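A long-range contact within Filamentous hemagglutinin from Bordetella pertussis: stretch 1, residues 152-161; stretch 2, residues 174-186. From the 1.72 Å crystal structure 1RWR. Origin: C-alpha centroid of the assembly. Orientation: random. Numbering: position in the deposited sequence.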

ATOM      1  N   VAL A 152      -0.959  -6.569  -8.059  1.00 11.49           N
ATOM      2  CA  VAL A 152      -1.794  -5.416  -7.761  1.00 11.49           C
ATOM      3  C   VAL A 152      -2.036  -4.640  -9.035  1.00 11.64           C
ATOM      4  O   VAL A 152      -1.098  -4.253  -9.769  1.00 12.92           O
ATOM      5  N   ASN A 153      -3.306  -4.383  -9.283  1.00 12.10           N
ATOM      6  CA  ASN A 153      -3.756  -3.439 -10.305  1.00 12.23           C
ATOM      7  C   ASN A 153      -4.063  -2.096  -9.633  1.00 11.95           C
ATOM      8  O   ASN A 153      -5.088  -1.951  -8.997  1.00 12.50           O
ATOM      9  N   ALA A 154      -3.200  -1.124  -9.850  1.00 11.91           N
ATOM     10  CA  ALA A 154      -3.291   0.202  -9.230  1.00 11.42           C
ATOM     11  C   ALA A 154      -4.048   1.261 -10.068  1.00 12.70           C
ATOM     12  O   ALA A 154      -4.080   2.439  -9.700  1.00 12.80           O
ATOM     13  N   THR A 155      -4.642   0.821 -11.178  1.00 13.23           N
ATOM     14  CA  THR A 155      -5.313   1.702 -12.105  1.00 14.29           C
ATOM     15  C   THR A 155      -6.325   2.548 -11.344  1.00 15.07           C
ATOM     16  O   THR A 155      -7.138   2.003 -10.589  1.00 15.34           O
ATOM     17  N   GLY A 156      -6.285   3.860 -11.560  1.00 15.72           N
ATOM     18  CA  GLY A 156      -7.280   4.741 -10.945  1.00 15.61           C
ATOM     19  C   GLY A 156      -6.856   5.399  -9.645  1.00 15.22           C
ATOM     20  O   GLY A 156      -7.555   6.279  -9.131  1.00 16.19           O
ATOM     21  N   LEU A 157      -5.741   4.944  -9.088  1.00 14.10           N
ATOM     22  CA  LEU A 157      -5.169   5.531  -7.867  1.00 13.09           C
ATOM     23  C   LEU A 157      -4.175   6.617  -8.207  1.00 13.31           C
ATOM     24  O   LEU A 157      -3.433   6.551  -9.217  1.00 13.66           O
ATOM     25  N   GLY A 158      -4.071   7.619  -7.350  1.00 12.75           N
ATOM     26  CA  GLY A 158      -2.982   8.542  -7.490  1.00 12.47           C
ATOM     27  C   GLY A 158      -1.651   7.904  -7.118  1.00 12.18           C
ATOM     28  O   GLY A 158      -0.647   8.045  -7.832  1.00 11.77           O
ATOM     29  N   TYR A 159      -1.634   7.209  -5.988  1.00 12.14           N
ATOM     30  CA  TYR A 159      -0.493   6.363  -5.601  1.00 12.18           C
ATOM     31  C   TYR A 159      -0.974   5.102  -4.926  1.00 11.52           C
ATOM     32  O   TYR A 159      -2.101   5.031  -4.375  1.00 11.26           O
ATOM     33  N   PHE A 160      -0.077   4.115  -4.958  1.00 10.88           N
ATOM     34  CA  PHE A 160      -0.175   2.872  -4.236  1.00  9.87           C
ATOM     35  C   PHE A 160       1.097   2.795  -3.430  1.00 10.27           C
ATOM     36  O   PHE A 160       2.200   2.706  -4.005  1.00 10.39           O
ATOM     37  N   ASP A 161       0.961   2.809  -2.106  1.00 10.34           N
ATOM     38  CA  ASP A 161       2.094   2.800  -1.180  1.00 10.63           C
ATOM     39  C   ASP A 161       2.022   1.544  -0.353  1.00 11.26           C
ATOM     40  O   ASP A 161       0.927   1.144   0.139  1.00 11.65           O
ATOM     41  N   SER A 174       1.130  -2.714 -11.228  1.00 13.30           N
ATOM     42  CA  SER A 174       1.027  -1.912 -12.458  1.00 14.46           C
ATOM     43  C   SER A 174      -0.320  -1.273 -12.591  1.00 13.92           C
ATOM     44  O   SER A 174      -1.270  -1.589 -11.881  1.00 12.69           O
ATOM     45  N   SER A 175      -0.413  -0.340 -13.512  1.00 14.83           N
ATOM     46  CA  SER A 175      -1.691   0.129 -13.937  1.00 15.36           C
ATOM     47  C   SER A 175      -1.836  -0.330 -15.383  1.00 17.37           C
ATOM     48  O   SER A 175      -0.853  -0.561 -16.079  1.00 15.74           O
ATOM     49  N   LYS A 176      -3.072  -0.383 -15.837  1.00 19.60           N
ATOM     50  CA  LYS A 176      -3.344  -0.952 -17.149  1.00 21.67           C
ATOM     51  C   LYS A 176      -2.870  -0.037 -18.247  1.00 22.46           C
ATOM     52  O   LYS A 176      -2.879   1.202 -18.140  1.00 21.22           O
ATOM     53  N   GLN A 177      -2.468  -0.694 -19.337  1.00 24.02           N
ATOM     54  CA  GLN A 177      -1.795  -0.065 -20.444  1.00 25.39           C
ATOM     55  C   GLN A 177      -2.659   1.090 -20.968  1.00 25.79           C
ATOM     56  O   GLN A 177      -3.849   0.928 -21.245  1.00 25.26           O
ATOM     57  N   GLY A 178      -2.066   2.278 -21.028  1.00 26.75           N
ATOM     58  CA  GLY A 178      -2.779   3.458 -21.495  1.00 28.61           C
ATOM     59  C   GLY A 178      -3.788   4.114 -20.566  1.00 29.83           C
ATOM     60  O   GLY A 178      -4.411   5.118 -20.952  1.00 30.60           O
ATOM     61  N   LYS A 179      -3.941   3.590 -19.351  1.00 30.37           N
ATOM     62  CA  LYS A 179      -4.926   4.088 -18.376  1.00 31.11           C
ATOM     63  C   LYS A 179      -4.191   4.987 -17.370  1.00 30.79           C
ATOM     64  O   LYS A 179      -2.969   5.129 -17.451  1.00 29.93           O
ATOM     65  N   PRO A 180      -4.930   5.646 -16.470  1.00 30.59           N
ATOM     66  CA  PRO A 180      -4.290   6.579 -15.528  1.00 29.32           C
ATOM     67  C   PRO A 180      -3.303   5.834 -14.683  1.00 25.73           C
ATOM     68  O   PRO A 180      -3.692   4.854 -14.035  1.00 26.28           O
ATOM     69  N   LEU A 181      -2.039   6.258 -14.722  1.00 23.48           N
ATOM     70  CA  LEU A 181      -0.995   5.488 -14.046  1.00 20.33           C
ATOM     71  C   LEU A 181      -0.751   5.967 -12.632  1.00 17.34           C
ATOM     72  O   LEU A 181      -0.495   7.144 -12.396  1.00 14.92           O
ATOM     73  N   ALA A 182      -0.814   5.037 -11.699  1.00 14.51           N
ATOM     74  CA  ALA A 182      -0.504   5.331 -10.293  1.00 14.05           C
ATOM     75  C   ALA A 182       0.987   5.474 -10.059  1.00 13.00           C
ATOM     76  O   ALA A 182       1.794   4.786 -10.672  1.00 13.88           O
ATOM     77  N   ASP A 183       1.368   6.347  -9.151  1.00 12.13           N
ATOM     78  CA  ASP A 183       2.692   6.266  -8.543  1.00 13.21           C
ATOM     79  C   ASP A 183       2.764   5.040  -7.632  1.00 12.50           C
ATOM     80  O   ASP A 183       1.742   4.536  -7.150  1.00 11.96           O
ATOM     81  N   ILE A 184       3.971   4.539  -7.447  1.00 12.04           N
ATOM     82  CA  ILE A 184       4.218   3.392  -6.569  1.00 11.44           C
ATOM     83  C   ILE A 184       5.323   3.801  -5.603  1.00 11.68           C
ATOM     84  O   ILE A 184       6.400   4.333  -6.025  1.00 12.95           O
ATOM     85  N   ALA A 185       5.090   3.600  -4.314  1.00 11.61           N
ATOM     86  CA  ALA A 185       6.151   3.742  -3.316  1.00 11.74           C
ATOM     87  C   ALA A 185       6.157   2.524  -2.439  1.00 11.17           C
ATOM     88  O   ALA A 185       5.096   2.077  -1.991  1.00 11.63           O
ATOM     89  N   VAL A 186       7.346   1.963  -2.239  1.00 10.37           N
ATOM     90  CA  VAL A 186       7.550   0.854  -1.320  1.00 11.06           C
ATOM     91  C   VAL A 186       8.575   1.375  -0.297  1.00 11.57           C
ATOM     92  O   VAL A 186       9.685   1.811  -0.672  1.00 11.30           O
TER

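The two stretches lie side by side as neighbouring parallel rungs, paired by backbone at both ends and by side chains where the chains leave the strand between them. Val-152, chi1 t, sets its CA-to-CB bond sideways and contributes mainly its carbonyl: O accepts from Ser-174 N at 3.1 Å and also from water 1, which lies 3.1 Å from Ser-174 OG as well.

Asn-153 bridges in register with Ser-174, their side chains on the same face of the sheet. Its t rotamer brings the amide close to stretch 2, where OD1 accepts from Lys-176 NZ at 2.9 Å. The other arm of the amide is spent locally: Asn-153 ND2 donates to Thr-155 OG1 at 2.6 Å.

Between these two polar residues, Ala-154 points toward stretch 2 and meets Ala-182, which points back; CB to CB is 3.7 Å. The Ala-182 methyl is crowded from stretch 1, its CB also lying 3.5 Å from Ala-154 O and 3.3 Å from Leu-157 O. Ser-175, chi1 m, lies beside them, its OG 3.9 Å from Ala-154 CB, and braces its own stretch by accepting from Ala-182 N at 3.2 Å.

The Thr-155 hydroxyl in turn accepts from the backbone of the other stretch, Lys-176 N to Thr-155 OG1 at 2.8 Å, so one threonine in the m rotamer ties the loop of stretch 1 to the start of the Lys-176 to Lys-179 turn. Its methyl serves a different purpose, with CG2 resting 3.7 Å from Lys-179 CB.

Gly-156 occupies the type II turn from Ala-154 to Leu-157 with positive phi, where a CB would jam against the preceding carbonyl O; the demand is local, not imposed by stretch 2. Leu-157, m then t, sets its CA-to-CB bond sideways and adds an apolar contact from CB to Ala-182 CB at 4.1 Å. Water 2 donates to Leu-157 O at 2.4 Å and weakly to Pro-180 O at 3.1 Å, while water 3 links Gly-158 O and Leu-181 O, 2.8 Å from each, adding a second donor to Gly-158 O, which already accepts from Asp-183 N at 2.9 Å.

From Tyr-159 the strands run parallel, and side chains alternate between faces. Tyr-159, chi1 p, shares a face with Asp-183: their CB atoms are 3.9 Å apart, though the ring leads away. Phe-160, chi1 t, goes to the other face with Ile-184, which is m then t, both buried. Asp-161, chi1 m, returns to the face of Tyr-159 and Asp-183, where OD1 comes 3.2 Å from Ala-185 CB; both carboxylate oxygens find hydrogen bonds elsewhere in the structure.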

ATOM      1  CB  VAL A 152      -1.164  -4.478  -6.697  1.00 11.39           C
ATOM      2  CG1 VAL A 152      -2.034  -3.217  -6.523  1.00 12.22           C
ATOM      3  CG2 VAL A 152      -0.949  -5.207  -5.390  1.00 12.34           C
ATOM      4  CB  ASN A 153      -5.031  -3.972 -10.961  1.00 12.93           C
ATOM      5  CG  ASN A 153      -5.608  -3.028 -12.031  1.00 14.13           C
ATOM      6  OD1 ASN A 153      -6.780  -3.216 -12.471  1.00 21.34           O
ATOM      7  ND2 ASN A 153      -4.858  -2.074 -12.454  1.00 12.33           N
ATOM      8  CB  ALA A 154      -1.906   0.678  -8.917  1.00 12.04           C
ATOM      9  CB  THR A 155      -6.010   0.898 -13.155  1.00 14.19           C
ATOM     10  OG1 THR A 155      -5.036   0.087 -13.843  1.00 12.88           O
ATOM     11  CG2 THR A 155      -6.599   1.838 -14.245  1.00 15.34           C
ATOM     12  CB  LEU A 157      -4.411   4.464  -7.081  1.00 12.41           C
ATOM     13  CG  LEU A 157      -5.182   3.232  -6.634  1.00 12.56           C
ATOM     14  CD1 LEU A 157      -4.248   2.170  -6.056  1.00 10.66           C
ATOM     15  CD2 LEU A 157      -6.261   3.613  -5.615  1.00 13.27           C
ATOM     16  CB  TYR A 159       0.485   7.069  -4.651  1.00 12.67           C
ATOM     17  CG  TYR A 159      -0.159   7.534  -3.366  1.00 12.57           C
ATOM     18  CD1 TYR A 159      -0.336   6.665  -2.301  1.00 13.11           C
ATOM     19  CD2 TYR A 159      -0.630   8.845  -3.221  1.00 13.86           C
ATOM     20  CE1 TYR A 159      -0.972   7.058  -1.141  1.00 14.07           C
ATOM     21  CE2 TYR A 159      -1.249   9.261  -2.026  1.00 14.14           C
ATOM     22  CZ  TYR A 159      -1.420   8.353  -1.003  1.00 15.03           C
ATOM     23  OH  TYR A 159      -2.058   8.720   0.150  1.00 16.74           O
ATOM     24  CB  PHE A 160      -0.237   1.690  -5.207  1.00 10.96           C
ATOM     25  CG  PHE A 160      -0.145   0.341  -4.538  1.00 10.61           C
ATOM     26  CD1 PHE A 160      -1.138  -0.065  -3.667  1.00 12.27           C
ATOM     27  CD2 PHE A 160       0.916  -0.529  -4.803  1.00 10.99           C
ATOM     28  CE1 PHE A 160      -1.069  -1.335  -3.013  1.00 12.20           C
ATOM     29  CE2 PHE A 160       1.019  -1.753  -4.135  1.00 11.73           C
ATOM     30  CZ  PHE A 160       0.012  -2.175  -3.273  1.00 13.04           C
ATOM     31  CB  ASP A 161       2.046   3.971  -0.201  1.00 10.67           C
ATOM     32  CG  ASP A 161       2.464   5.283  -0.797  1.00 12.88           C
ATOM     33  OD1 ASP A 161       2.813   5.356  -2.017  1.00 14.29           O
ATOM     34  OD2 ASP A 161       2.508   6.325  -0.063  1.00 13.63           O
ATOM     35  CB  SER A 174       1.260  -2.770 -13.711  1.00 15.82           C
ATOM     36  OG  SER A 174       0.179  -3.668 -13.803  1.00 19.56           O
ATOM     37  CB  SER A 175      -1.814   1.639 -13.858  1.00 15.21           C
ATOM     38  OG  SER A 175      -1.632   2.104 -12.524  1.00 15.30           O
ATOM     39  CB  LYS A 176      -4.828  -1.284 -17.282  1.00 22.57           C
ATOM     40  CG  LYS A 176      -5.229  -2.369 -16.338  1.00 25.92           C
ATOM     41  CD  LYS A 176      -6.670  -2.808 -16.569  1.00 31.58           C
ATOM     42  CE  LYS A 176      -6.847  -4.294 -16.303  1.00 34.70           C
ATOM     43  NZ  LYS A 176      -6.547  -4.686 -14.922  1.00 37.95           N
ATOM     44  CB  GLN A 177      -1.516  -1.138 -21.535  1.00 25.59           C
ATOM     45  CG  GLN A 177      -0.460  -0.718 -22.547  1.00 27.19           C
ATOM     46  CD  GLN A 177       0.920  -0.966 -22.020  1.00 29.01           C
ATOM     47  OE1 GLN A 177       1.632  -0.015 -21.651  1.00 33.18           O
ATOM     48  NE2 GLN A 177       1.285  -2.221 -21.918  1.00 28.95           N
ATOM     49  CB  LYS A 179      -5.618   2.914 -17.676  1.00 32.14           C
ATOM     50  CG  LYS A 179      -6.992   2.517 -18.210  1.00 34.39           C
ATOM     51  CD  LYS A 179      -7.227   2.913 -19.632  1.00 35.05           C
ATOM     52  CE  LYS A 179      -8.447   2.213 -20.194  1.00 35.78           C
ATOM     53  NZ  LYS A 179      -8.029   1.236 -21.206  1.00 36.42           N
ATOM     54  CB  PRO A 180      -5.465   7.115 -14.694  1.00 29.56           C
ATOM     55  CG  PRO A 180      -6.669   6.900 -15.586  1.00 31.05           C
ATOM     56  CD  PRO A 180      -6.390   5.582 -16.262  1.00 31.21           C
ATOM     57  CB  LEU A 181       0.273   5.598 -14.819  1.00 21.58           C
ATOM     58  CG  LEU A 181       1.499   4.747 -14.656  1.00 24.62           C
ATOM     59  CD1 LEU A 181       1.273   3.257 -14.536  1.00 26.11           C
ATOM     60  CD2 LEU A 181       2.357   5.022 -15.904  1.00 26.51           C
ATOM     61  CB  ALA A 182      -1.040   4.234  -9.414  1.00 14.25           C
ATOM     62  CB  ASP A 183       2.959   7.456  -7.638  1.00 13.06           C
ATOM     63  CG  ASP A 183       3.191   8.724  -8.355  1.00 14.75           C
ATOM     64  OD1 ASP A 183       3.478   8.771  -9.551  1.00 13.81           O
ATOM     65  OD2 ASP A 183       3.086   9.806  -7.719  1.00 19.49           O
ATOM     66  CB  ILE A 184       4.677   2.183  -7.366  1.00 11.70           C
ATOM     67  CG1 ILE A 184       3.620   1.734  -8.379  1.00 11.66           C
ATOM     68  CG2 ILE A 184       5.068   1.052  -6.399  1.00 13.49           C
ATOM     69  CD1 ILE A 184       4.131   0.724  -9.404  1.00 13.50           C
ATOM     70  CB  ALA A 185       5.954   4.989  -2.495  1.00 12.69           C
ATOM     71  CB  VAL A 186       8.083  -0.394  -2.023  1.00 11.26           C
ATOM     72  CG1 VAL A 186       8.344  -1.509  -1.002  1.00 12.63           C
ATOM     73  CG2 VAL A 186       7.150  -0.874  -3.088  1.00 13.12           C
TER
HETATM   74  O   HOH W   1      -0.311  -6.228 -12.068  1.00 30.35           O
HETATM   75  O   HOH W   2      -4.309   6.583 -11.488  1.00 33.99           O
HETATM   76  O   HOH W   3      -0.907   9.085 -10.408  1.00 29.30           O